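Putative branched-chain amino acid transport system substrate-binding protein (Rhodopseudomonas palustris, PDB 3TX6) probably delivers lignin-derived aromatic acids to an ABC transporter as its periplasmic component, holding 3-(4-hydroxy-phenyl)pyruvic acid in the cleft between two lobes. Local coordinates at residues Met115-Pro120 and Arg280-Ala285; Leu265-Ala270 and His286-Phe291; Ile25-Ala30 and Gly75-Pro80. All blocks are in the same frame, centred on the assembly; numbering follows the deposited sequence.

From the N terminus, interaction 3 is the first to close: helix 21-29 meets the turn after strand 72-75, shutting a loop of 44 residues before the other two begin. Interaction 1 opens at 115-120, where the chain leaves strand 112-114 for helix 119-130, and interaction 2 opens at 265-270 on helix 261-275. They then cross, because 280-285 completes interaction 1 just before 286-291 completes interaction 2 on the same helix, 282-304. That helix joins all three, since it also touches helix 21-29 of interaction 3. All three contacts also touch the aromatic ligand, at its phenol, its ring or its carboxylate end.

Interaction 1 of 3, residues Met115-Pro120 and Arg280-Ala285; sequences MPQPIP and RSQFAA. With ENO (3-(4-hydroxy-phenyl)pyruvic acid), chain D.
Gln282 NE2 serves two acceptors at once, Gln117 OE1 from across the contact and the phenol oxygen O3 of the ligand ENO. The bond from Gln282 NE2 to ENO O3 is 3.0 Å long and almost straight, with an angle of 176° at the hydrogen. The one from Gln282 NE2 to Gln117 OE1 is 2.9 Å but bent, to 140°, and the two amides are not coplanar. The glutamines reach each other from opposite directions. In Gln282, CG lies anti to the backbone N (chi1 179°), and a bend at chi2 brings the amide nitrogen to the phenol. Its other end, OE1, takes the backbone N-H of Gly246, while Gln117 NE2 gives to Ser347 O; these outer bonds fix which way round each buried amide lies. Apolar groups also line the pocket here: Pro116 CB lies 3.4 Å from ENO O3, and the edge of the Phe283 ring approaches the ligand ring, with Phe283 CE1 3.8 Å from ENO C8. Helix 282-304 begins beside them, with Ser281 as its N-cap; Ser281 OG accepts from Ala284 N at 3.0 Å. Residues 115-118 probably form one of the crossovers between lobes of a type I periplasmic binding protein, so this amide pair lies at the hinge side of its ligand cleft.

Interaction 2 of 3, residues Leu265-Ala270 and His286-Phe291; sequences LELNTA and HSFDAF. With ENO (3-(4-hydroxy-phenyl)pyruvic acid), chain D.
Leu267 lays its CB squarely over the face of the Phe288 ring, 3.7 Å from the centroid and only 2° off the ring normal, a textbook CH-pi contact. The two side chains slide past each other in opposite directions, so the leucine branches continue beyond the ring toward its root: Leu267 CD1 is 3.8 Å from Phe288 CD1, and Leu267 CD2 is 3.8 Å from Phe288 CB. Phe288 holds its ring out toward helix 261-275 with CG opposite the backbone N (chi1 -178°). This buried pair is the tight part of the contact. The solvent side is looser. There Glu266 brings OE1 to the rim of the ring, 4.2 Å from Phe288 CZ, with its carboxylate turned 77° from the ring plane; this exposed side chain has two conformers, and in the one described here OE1 makes a salt bridge with Lys292, one turn beyond Phe288. Elsewhere on helix 282-304 the partners change. The His286 side chain leaves the backbone away from helix 261-275, and its NE2 is 2.6 Å from the phenol oxygen O3 of ENO in a hydrogen bond with either atom as possible donor. Asp289 turns its carboxylate to Ser329 OG and Gln330 N. Ser287 bonds to Glu27 O on helix 21-29 and Phe291 packs on strands 8-14, 41-49 and 72-75, so helix 282-304 is layered between that sheet and helix 261-275.

Interaction 3 of 3, residues Ile25-Ala30 and Gly75-Pro80; sequences IPERNA and GSSVTP. With ENO (3-(4-hydroxy-phenyl)pyruvic acid), chain D.
Ser77 turns its side chain to Glu27 and its backbone to the ligand: Ser77 OG donates to Glu27 OE1 over 2.7 Å, while Ser77 O lies 3.6 Å from ENO C9. The hydroxyl meets the glutamate oxygen nearly in line with its C-O bond, at the end of a side chain that is extended beyond CG. In the same first shell, Thr79 N gives a 2.8 Å bond to the carboxylate oxygen ENO O2, close to straight at 170°, and Val78 CG1 lies 3.5 Å from ENO O1. One layer out, Ser77 OG is also bonded to Thr15 N, which leaves its proton for Glu27 and fixes the hydroxyl between the two. Glu27 also packs against Phe283 of helix 282-304. Just before Ser77 in the chain, a cis peptide joins Gly75 to Ser76, whose N bonds to Thr82 OG1 and whose OG bonds to Asp50. Arg174 and Ser199 also hydrogen-bond the ligand. Val78 is the N-cap residue of helix 79-92, so the ligand carboxylate sits at that helix's N-terminal end, where the backbone N-H and the helix dipole probably favour a negative charge, consistent with a site for aromatic acids.

Interaction 1 of 3, residues Met115-Pro120 and Arg280-Ala285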
loop_
_atom_site.group_PDB
_atom_site.type_symbol
_atom_site.label_atom_id
_atom_site.label_comp_id
_atom_site.label_asym_id
_atom_site.label_seq_id
_atom_site.Cartn_x
_atom_site.Cartn_y
_atom_site.Cartn_z
HETATM N N MSE A 115 -3.835 -4.385 -3.564
HETATM C CA MSE A 115 -3.274 -3.362 -4.436
HETATM C C MSE A 115 -1.834 -2.992 -4.084
HETATM O O MSE A 115 -1.017 -2.812 -4.982
HETATM C CB MSE A 115 -4.197 -2.151 -4.474
HETATM C CG MSE A 115 -5.618 -2.557 -4.878
HETATM SE SE MSE A 115 -5.727 -3.626 -6.560
HETATM C CE MSE A 115 -5.194 -2.139 -7.680
ATOM N N PRO A 116 -1.496 -2.817 -2.795
ATOM C CA PRO A 116 -0.092 -2.445 -2.490
ATOM C C PRO A 116 0.914 -3.488 -2.941
ATOM O O PRO A 116 0.620 -4.684 -2.970
ATOM C CB PRO A 116 -0.081 -2.282 -0.973
ATOM C CG PRO A 116 -1.501 -1.960 -0.642
ATOM C CD PRO A 116 -2.289 -2.873 -1.572
ATOM N N GLN A 117 2.107 -3.021 -3.306
ATOM C CA GLN A 117 3.167 -3.895 -3.643
ATOM C C GLN A 117 3.485 -4.850 -2.475
ATOM O O GLN A 117 3.533 -4.434 -1.327
ATOM C CB GLN A 117 4.425 -3.108 -3.992
ATOM C CG GLN A 117 4.286 -2.248 -5.254
ATOM C CD GLN A 117 3.553 -0.930 -5.054
ATOM O OE1 GLN A 117 3.190 -0.583 -3.932
ATOM N NE2 GLN A 117 3.370 -0.165 -6.151
ATOM N N PRO A 118 3.699 -6.148 -2.785
ATOM C CA PRO A 118 4.090 -7.090 -1.751
ATOM C C PRO A 118 5.434 -6.761 -1.184
ATOM O O PRO A 118 6.311 -6.223 -1.883
ATOM C CB PRO A 118 4.067 -8.439 -2.469
ATOM C CG PRO A 118 4.328 -8.135 -3.887
ATOM C CD PRO A 118 3.698 -6.768 -4.120
ATOM N N ILE A 119 5.589 -6.998 0.102
ATOM C CA ILE A 119 6.835 -6.674 0.767
ATOM C C ILE A 119 8.084 -7.195 0.040
ATOM O O ILE A 119 9.019 -6.431 -0.078
ATOM C CB ILE A 119 6.802 -7.079 2.247
ATOM C CG1 ILE A 119 6.171 -5.987 3.124
ATOM C CG2 ILE A 119 8.200 -7.388 2.817
ATOM C CD1 ILE A 119 4.766 -5.620 2.755
ATOM N N PRO A 120 8.085 -8.443 -0.500
ATOM C CA PRO A 120 9.350 -8.896 -1.128
ATOM C C PRO A 120 9.762 -8.106 -2.344
ATOM O O PRO A 120 10.959 -7.991 -2.588
ATOM C CB PRO A 120 9.101 -10.382 -1.413
ATOM C CG PRO A 120 8.163 -10.761 -0.295
ATOM C CD PRO A 120 7.221 -9.581 -0.171
ATOM N N ARG A 280 0.390 14.276 -4.582
ATOM C CA ARG A 280 0.297 12.853 -4.959
ATOM C C ARG A 280 0.776 11.983 -3.799
ATOM O O ARG A 280 1.625 12.386 -3.011
ATOM C CB ARG A 280 1.161 12.609 -6.166
ATOM C CG ARG A 280 2.671 12.835 -5.934
ATOM C CD ARG A 280 3.498 12.820 -7.198
ATOM N NE ARG A 280 3.110 13.876 -8.110
ATOM C CZ ARG A 280 3.608 14.015 -9.344
ATOM N NH1 ARG A 280 4.539 13.171 -9.773
ATOM N NH2 ARG A 280 3.174 15.006 -10.135
ATOM N N SER A 281 0.266 10.763 -3.743
ATOM C CA SER A 281 0.679 9.776 -2.747
ATOM C C SER A 281 0.576 8.350 -3.269
ATOM O O SER A 281 -0.234 8.021 -4.127
ATOM C CB SER A 281 -0.093 9.916 -1.433
ATOM O OG SER A 281 -1.464 9.627 -1.615
ATOM N N GLN A 282 1.386 7.522 -2.645
ATOM C CA GLN A 282 1.261 6.053 -2.675
ATOM C C GLN A 282 -0.169 5.618 -2.434
ATOM O O GLN A 282 -0.671 4.709 -3.092
ATOM C CB GLN A 282 2.169 5.475 -1.585
ATOM C CG GLN A 282 2.197 3.959 -1.413
ATOM C CD GLN A 282 2.942 3.196 -2.491
ATOM O OE1 GLN A 282 3.601 3.788 -3.364
ATOM N NE2 GLN A 282 2.846 1.875 -2.421
ATOM N N PHE A 283 -0.808 6.267 -1.476
ATOM C CA PHE A 283 -2.076 5.778 -0.890
ATOM C C PHE A 283 -3.298 6.116 -1.744
ATOM O O PHE A 283 -4.143 5.246 -2.035
ATOM C CB PHE A 283 -2.184 6.314 0.554
ATOM C CG PHE A 283 -0.900 6.103 1.290
ATOM C CD1 PHE A 283 -0.469 4.831 1.535
ATOM C CD2 PHE A 283 -0.076 7.176 1.658
ATOM C CE1 PHE A 283 0.767 4.603 2.097
ATOM C CE2 PHE A 283 1.163 6.949 2.254
ATOM C CZ PHE A 283 1.589 5.647 2.477
ATOM N N ALA A 284 -3.366 7.370 -2.219
ATOM C CA ALA A 284 -4.429 7.774 -3.153
ATOM C C ALA A 284 -4.501 6.759 -4.332
ATOM O O ALA A 284 -5.561 6.432 -4.836
ATOM C CB ALA A 284 -4.182 9.172 -3.686
ATOM N N ALA A 285 -3.322 6.358 -4.809
ATOM C CA ALA A 285 -3.193 5.488 -5.938
ATOM C C ALA A 285 -3.827 4.131 -5.694
ATOM O O ALA A 285 -4.314 3.519 -6.648
ATOM C CB ALA A 285 -1.722 5.372 -6.324
HETATM O O4 ENO D . 0.169 -1.587 5.719
HETATM C C9 ENO D . 0.047 0.848 3.334
HETATM C C8 ENO D . 0.099 0.884 1.956
HETATM C C7 ENO D . 1.298 0.636 1.269
HETATM C C6 ENO D . 2.407 0.260 2.002
HETATM C C5 ENO D . 2.376 0.238 3.393
HETATM C C4 ENO D . 1.183 0.518 4.082
HETATM O O3 ENO D . 1.286 0.662 -0.119
HETATM C C3 ENO D . 1.148 0.565 5.584
HETATM C C2 ENO D . 0.678 -0.628 6.324
HETATM C C1 ENO D . 0.721 -0.569 7.778
HETATM O O2 ENO D . 0.276 -1.548 8.411
HETATM O O1 ENO D . 1.202 0.440 8.375
#

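Interaction 2 of 3, residues Leu265-Ala270 and His286-Phe291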
loop_
_atom_site.group_PDB
_atom_site.type_symbol
_atom_site.label_atom_id
_atom_site.label_comp_id
_atom_site.label_asym_id
_atom_site.label_seq_id
_atom_site.Cartn_x
_atom_site.Cartn_y
_atom_site.Cartn_z
ATOM N N LEU A 265 -0.581 9.694 -14.502
ATOM C CA LEU A 265 -0.824 11.065 -14.876
ATOM C C LEU A 265 -2.268 11.456 -14.642
ATOM O O LEU A 265 -2.552 12.586 -14.198
ATOM C CB LEU A 265 -0.469 11.320 -16.356
ATOM C CG LEU A 265 1.009 11.311 -16.721
ATOM C CD1 LEU A 265 1.139 11.356 -18.269
ATOM C CD2 LEU A 265 1.739 12.492 -16.106
ATOM N N GLU A 266 -3.208 10.551 -14.931
ATOM C CA GLU A 266 -4.619 10.868 -14.735
ATOM C C GLU A 266 -4.890 11.163 -13.271
ATOM O O GLU A 266 -5.479 12.182 -12.946
ATOM C CB GLU A 266 -5.566 9.736 -15.207
ATOM C CG GLU A 266 -5.611 9.537 -16.713
ATOM C CD GLU A 266 -6.378 8.310 -17.151
ATOM O OE1 GLU A 266 -6.815 7.519 -16.287
ATOM O OE2 GLU A 266 -6.518 8.118 -18.372
ATOM N N LEU A 267 -4.493 10.250 -12.387
ATOM C CA LEU A 267 -4.775 10.444 -10.967
ATOM C C LEU A 267 -4.079 11.691 -10.428
ATOM O O LEU A 267 -4.689 12.515 -9.769
ATOM C CB LEU A 267 -4.321 9.277 -10.131
ATOM C CG LEU A 267 -4.273 9.472 -8.608
ATOM C CD1 LEU A 267 -5.641 9.825 -8.024
ATOM C CD2 LEU A 267 -3.716 8.182 -8.015
ATOM N N ASN A 268 -2.788 11.804 -10.687
ATOM C CA ASN A 268 -2.060 12.924 -10.147
ATOM C C ASN A 268 -2.558 14.302 -10.669
ATOM O O ASN A 268 -2.679 15.253 -9.899
ATOM C CB ASN A 268 -0.547 12.769 -10.373
ATOM C CG ASN A 268 0.043 11.641 -9.583
ATOM O OD1 ASN A 268 -0.602 11.094 -8.694
ATOM N ND2 ASN A 268 1.308 11.328 -9.851
ATOM N N THR A 269 -2.873 14.414 -11.950
ATOM C CA THR A 269 -3.420 15.668 -12.472
ATOM C C THR A 269 -4.696 16.024 -11.696
ATOM O O THR A 269 -4.873 17.147 -11.255
ATOM C CB THR A 269 -3.655 15.576 -13.991
ATOM O OG1 THR A 269 -2.403 15.320 -14.621
ATOM C CG2 THR A 269 -4.245 16.838 -14.495
ATOM N N ALA A 270 -5.571 15.052 -11.510
ATOM C CA ALA A 270 -6.852 15.289 -10.844
ATOM C C ALA A 270 -6.630 15.653 -9.352
ATOM O O ALA A 270 -7.169 16.633 -8.846
ATOM C CB ALA A 270 -7.749 14.077 -10.974
ATOM N N HIS A 286 -3.809 3.624 -4.467
ATOM C CA HIS A 286 -4.387 2.297 -4.234
ATOM C C HIS A 286 -5.885 2.281 -4.412
ATOM O O HIS A 286 -6.398 1.337 -5.016
ATOM C CB HIS A 286 -3.995 1.709 -2.889
ATOM C CG HIS A 286 -2.524 1.530 -2.701
ATOM N ND1 HIS A 286 -1.675 1.075 -3.677
ATOM C CD2 HIS A 286 -1.743 1.761 -1.574
ATOM C CE1 HIS A 286 -0.415 1.015 -3.161
ATOM N NE2 HIS A 286 -0.458 1.434 -1.892
ATOM N N SER A 287 -6.609 3.271 -3.881
ATOM C CA SER A 287 -8.045 3.316 -4.135
ATOM C C SER A 287 -8.360 3.602 -5.615
ATOM O O SER A 287 -9.216 2.952 -6.211
ATOM C CB SER A 287 -8.819 4.252 -3.191
ATOM O OG SER A 287 -8.318 5.492 -3.314
ATOM N N PHE A 288 -7.637 4.531 -6.231
ATOM C CA PHE A 288 -7.783 4.798 -7.658
ATOM C C PHE A 288 -7.590 3.513 -8.478
ATOM O O PHE A 288 -8.380 3.204 -9.368
ATOM C CB PHE A 288 -6.796 5.882 -8.075
ATOM C CG PHE A 288 -6.877 6.283 -9.506
ATOM C CD1 PHE A 288 -7.767 7.276 -9.905
ATOM C CD2 PHE A 288 -6.040 5.739 -10.450
ATOM C CE1 PHE A 288 -7.825 7.700 -11.200
ATOM C CE2 PHE A 288 -6.091 6.186 -11.764
ATOM C CZ PHE A 288 -6.997 7.147 -12.133
ATOM N N ASP A 289 -6.518 2.787 -8.175
ATOM C CA ASP A 289 -6.185 1.582 -8.937
ATOM C C ASP A 289 -7.216 0.474 -8.705
ATOM O O ASP A 289 -7.486 -0.308 -9.601
ATOM C CB ASP A 289 -4.815 1.088 -8.546
ATOM C CG ASP A 289 -3.698 1.964 -9.064
ATOM O OD1 ASP A 289 -3.989 2.897 -9.842
ATOM O OD2 ASP A 289 -2.532 1.669 -8.735
ATOM N N ALA A 290 -7.768 0.385 -7.491
ATOM C CA ALA A 290 -8.790 -0.610 -7.228
ATOM C C ALA A 290 -9.965 -0.437 -8.213
ATOM O O ALA A 290 -10.553 -1.424 -8.716
ATOM C CB ALA A 290 -9.271 -0.573 -5.782
ATOM N N PHE A 291 -10.318 0.805 -8.520
ATOM C CA PHE A 291 -11.355 1.084 -9.516
ATOM C C PHE A 291 -10.910 0.789 -10.927
ATOM O O PHE A 291 -11.741 0.387 -11.734
ATOM C CB PHE A 291 -11.917 2.493 -9.358
ATOM C CG PHE A 291 -12.895 2.619 -8.192
ATOM C CD1 PHE A 291 -12.431 2.734 -6.876
ATOM C CD2 PHE A 291 -14.259 2.609 -8.418
ATOM C CE1 PHE A 291 -13.323 2.832 -5.832
ATOM C CE2 PHE A 291 -15.154 2.726 -7.371
ATOM C CZ PHE A 291 -14.696 2.852 -6.084
HETATM O O4 ENO D . 0.169 -1.587 5.719
HETATM C C9 ENO D . 0.047 0.848 3.334
HETATM C C8 ENO D . 0.099 0.884 1.956
HETATM C C7 ENO D . 1.298 0.636 1.269
HETATM C C6 ENO D . 2.407 0.260 2.002
HETATM C C5 ENO D . 2.376 0.238 3.393
HETATM C C4 ENO D . 1.183 0.518 4.082
HETATM O O3 ENO D . 1.286 0.662 -0.119
HETATM C C3 ENO D . 1.148 0.565 5.584
HETATM C C2 ENO D . 0.678 -0.628 6.324
HETATM C C1 ENO D . 0.721 -0.569 7.778
HETATM O O2 ENO D . 0.276 -1.548 8.411
HETATM O O1 ENO D . 1.202 0.440 8.375
#

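Interaction 3 of 3, residues Ile25-Ala30 and Gly75-Pro80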
loop_
_atom_site.group_PDB
_atom_site.type_symbol
_atom_site.label_atom_id
_atom_site.label_comp_id
_atom_site.label_asym_id
_atom_site.label_seq_id
_atom_site.Cartn_x
_atom_site.Cartn_y
_atom_site.Cartn_z
ATOM N N ILE A 25 -7.027 9.449 4.332
ATOM C CA ILE A 25 -7.583 10.657 3.740
ATOM C C ILE A 25 -7.389 10.711 2.215
ATOM O O ILE A 25 -8.366 10.933 1.473
ATOM C CB ILE A 25 -7.088 11.938 4.456
ATOM C CG1 ILE A 25 -7.794 12.066 5.810
ATOM C CG2 ILE A 25 -7.354 13.194 3.606
ATOM C CD1 ILE A 25 -7.177 13.086 6.777
ATOM N N PRO A 26 -6.171 10.460 1.728
ATOM C CA PRO A 26 -6.038 10.453 0.279
ATOM C C PRO A 26 -6.768 9.326 -0.453
ATOM O O PRO A 26 -7.211 9.484 -1.600
ATOM C CB PRO A 26 -4.510 10.310 0.060
ATOM C CG PRO A 26 -3.911 10.857 1.325
ATOM C CD PRO A 26 -4.856 10.417 2.391
ATOM N N GLU A 27 -6.885 8.192 0.230
ATOM C CA GLU A 27 -7.662 7.080 -0.317
ATOM C C GLU A 27 -9.116 7.442 -0.520
ATOM O O GLU A 27 -9.711 7.120 -1.571
ATOM C CB GLU A 27 -7.492 5.850 0.580
ATOM C CG GLU A 27 -6.093 5.294 0.422
ATOM C CD GLU A 27 -5.597 4.262 1.415
ATOM O OE1 GLU A 27 -6.258 3.941 2.398
ATOM O OE2 GLU A 27 -4.449 3.801 1.164
ATOM N N ARG A 28 -9.704 8.100 0.480
ATOM C CA ARG A 28 -11.079 8.565 0.381
ATOM C C ARG A 28 -11.198 9.665 -0.678
ATOM O O ARG A 28 -12.106 9.648 -1.497
ATOM C CB ARG A 28 -11.550 9.082 1.739
ATOM C CG ARG A 28 -12.883 9.808 1.691
ATOM C CD ARG A 28 -13.521 9.886 3.085
ATOM N NE ARG A 28 -14.807 10.576 3.057
ATOM C CZ ARG A 28 -14.934 11.902 3.065
ATOM N NH1 ARG A 28 -16.146 12.455 3.018
ATOM N NH2 ARG A 28 -13.843 12.664 3.110
ATOM N N ASN A 29 -10.269 10.607 -0.671
ATOM C CA ASN A 29 -10.337 11.716 -1.622
ATOM C C ASN A 29 -10.190 11.243 -3.078
ATOM O O ASN A 29 -10.752 11.834 -3.988
ATOM C CB ASN A 29 -9.305 12.786 -1.313
ATOM C CG ASN A 29 -9.625 13.608 -0.084
ATOM O OD1 ASN A 29 -10.738 13.607 0.399
ATOM N ND2 ASN A 29 -8.628 14.339 0.402
ATOM N N ALA A 30 -9.437 10.169 -3.314
ATOM C CA ALA A 30 -9.204 9.725 -4.656
ATOM C C ALA A 30 -10.521 9.227 -5.290
ATOM O O ALA A 30 -10.613 9.132 -6.532
ATOM C CB ALA A 30 -8.158 8.597 -4.675
ATOM N N GLY A 75 -10.438 -2.088 1.407
ATOM C CA GLY A 75 -9.823 -1.488 2.575
ATOM C C GLY A 75 -8.863 -2.452 3.230
ATOM O O GLY A 75 -8.616 -3.561 2.719
ATOM N N SER A 76 -8.279 -2.084 4.357
ATOM C CA SER A 76 -8.318 -0.768 4.962
ATOM C C SER A 76 -6.967 -0.102 4.604
ATOM O O SER A 76 -6.345 -0.469 3.638
ATOM C CB SER A 76 -8.562 -0.918 6.492
ATOM O OG SER A 76 -8.522 0.328 7.186
ATOM N N SER A 77 -6.540 0.878 5.415
ATOM C CA SER A 77 -5.367 1.694 5.102
ATOM C C SER A 77 -4.047 1.124 5.654
ATOM O O SER A 77 -2.961 1.484 5.213
ATOM C CB SER A 77 -5.559 3.119 5.652
ATOM O OG SER A 77 -6.710 3.734 5.064
ATOM N N VAL A 78 -4.165 0.328 6.704
ATOM C CA VAL A 78 -3.020 -0.245 7.409
ATOM C C VAL A 78 -3.333 -1.724 7.652
ATOM O O VAL A 78 -4.485 -2.153 7.493
ATOM C CB VAL A 78 -2.625 0.535 8.681
ATOM C CG1 VAL A 78 -1.986 1.874 8.315
ATOM C CG2 VAL A 78 -3.835 0.696 9.620
ATOM N N THR A 79 -2.287 -2.495 7.957
ATOM C CA THR A 79 -2.419 -3.956 7.954
ATOM C C THR A 79 -3.419 -4.534 8.953
ATOM O O THR A 79 -4.225 -5.370 8.545
ATOM C CB THR A 79 -1.040 -4.653 8.039
ATOM O OG1 THR A 79 -0.265 -4.238 6.903
ATOM C CG2 THR A 79 -1.181 -6.167 8.071
ATOM N N PRO A 80 -3.415 -4.098 10.222
ATOM C CA PRO A 80 -4.315 -4.781 11.174
ATOM C C PRO A 80 -5.817 -4.724 10.783
ATOM O O PRO A 80 -6.479 -5.759 10.770
ATOM C CB PRO A 80 -3.989 -4.095 12.525
ATOM C CG PRO A 80 -2.538 -3.728 12.351
ATOM C CD PRO A 80 -2.490 -3.215 10.927
HETATM O O4 ENO D . 0.169 -1.587 5.719
HETATM C C9 ENO D . 0.047 0.848 3.334
HETATM C C8 ENO D . 0.099 0.884 1.956
HETATM C C7 ENO D . 1.298 0.636 1.269
HETATM C C6 ENO D . 2.407 0.260 2.002
HETATM C C5 ENO D . 2.376 0.238 3.393
HETATM C C4 ENO D . 1.183 0.518 4.082
HETATM O O3 ENO D . 1.286 0.662 -0.119
HETATM C C3 ENO D . 1.148 0.565 5.584
HETATM C C2 ENO D . 0.678 -0.628 6.324
HETATM C C1 ENO D . 0.721 -0.569 7.778
HETATM O O2 ENO D . 0.276 -1.548 8.411
HETATM O O1 ENO D . 1.202 0.440 8.375
#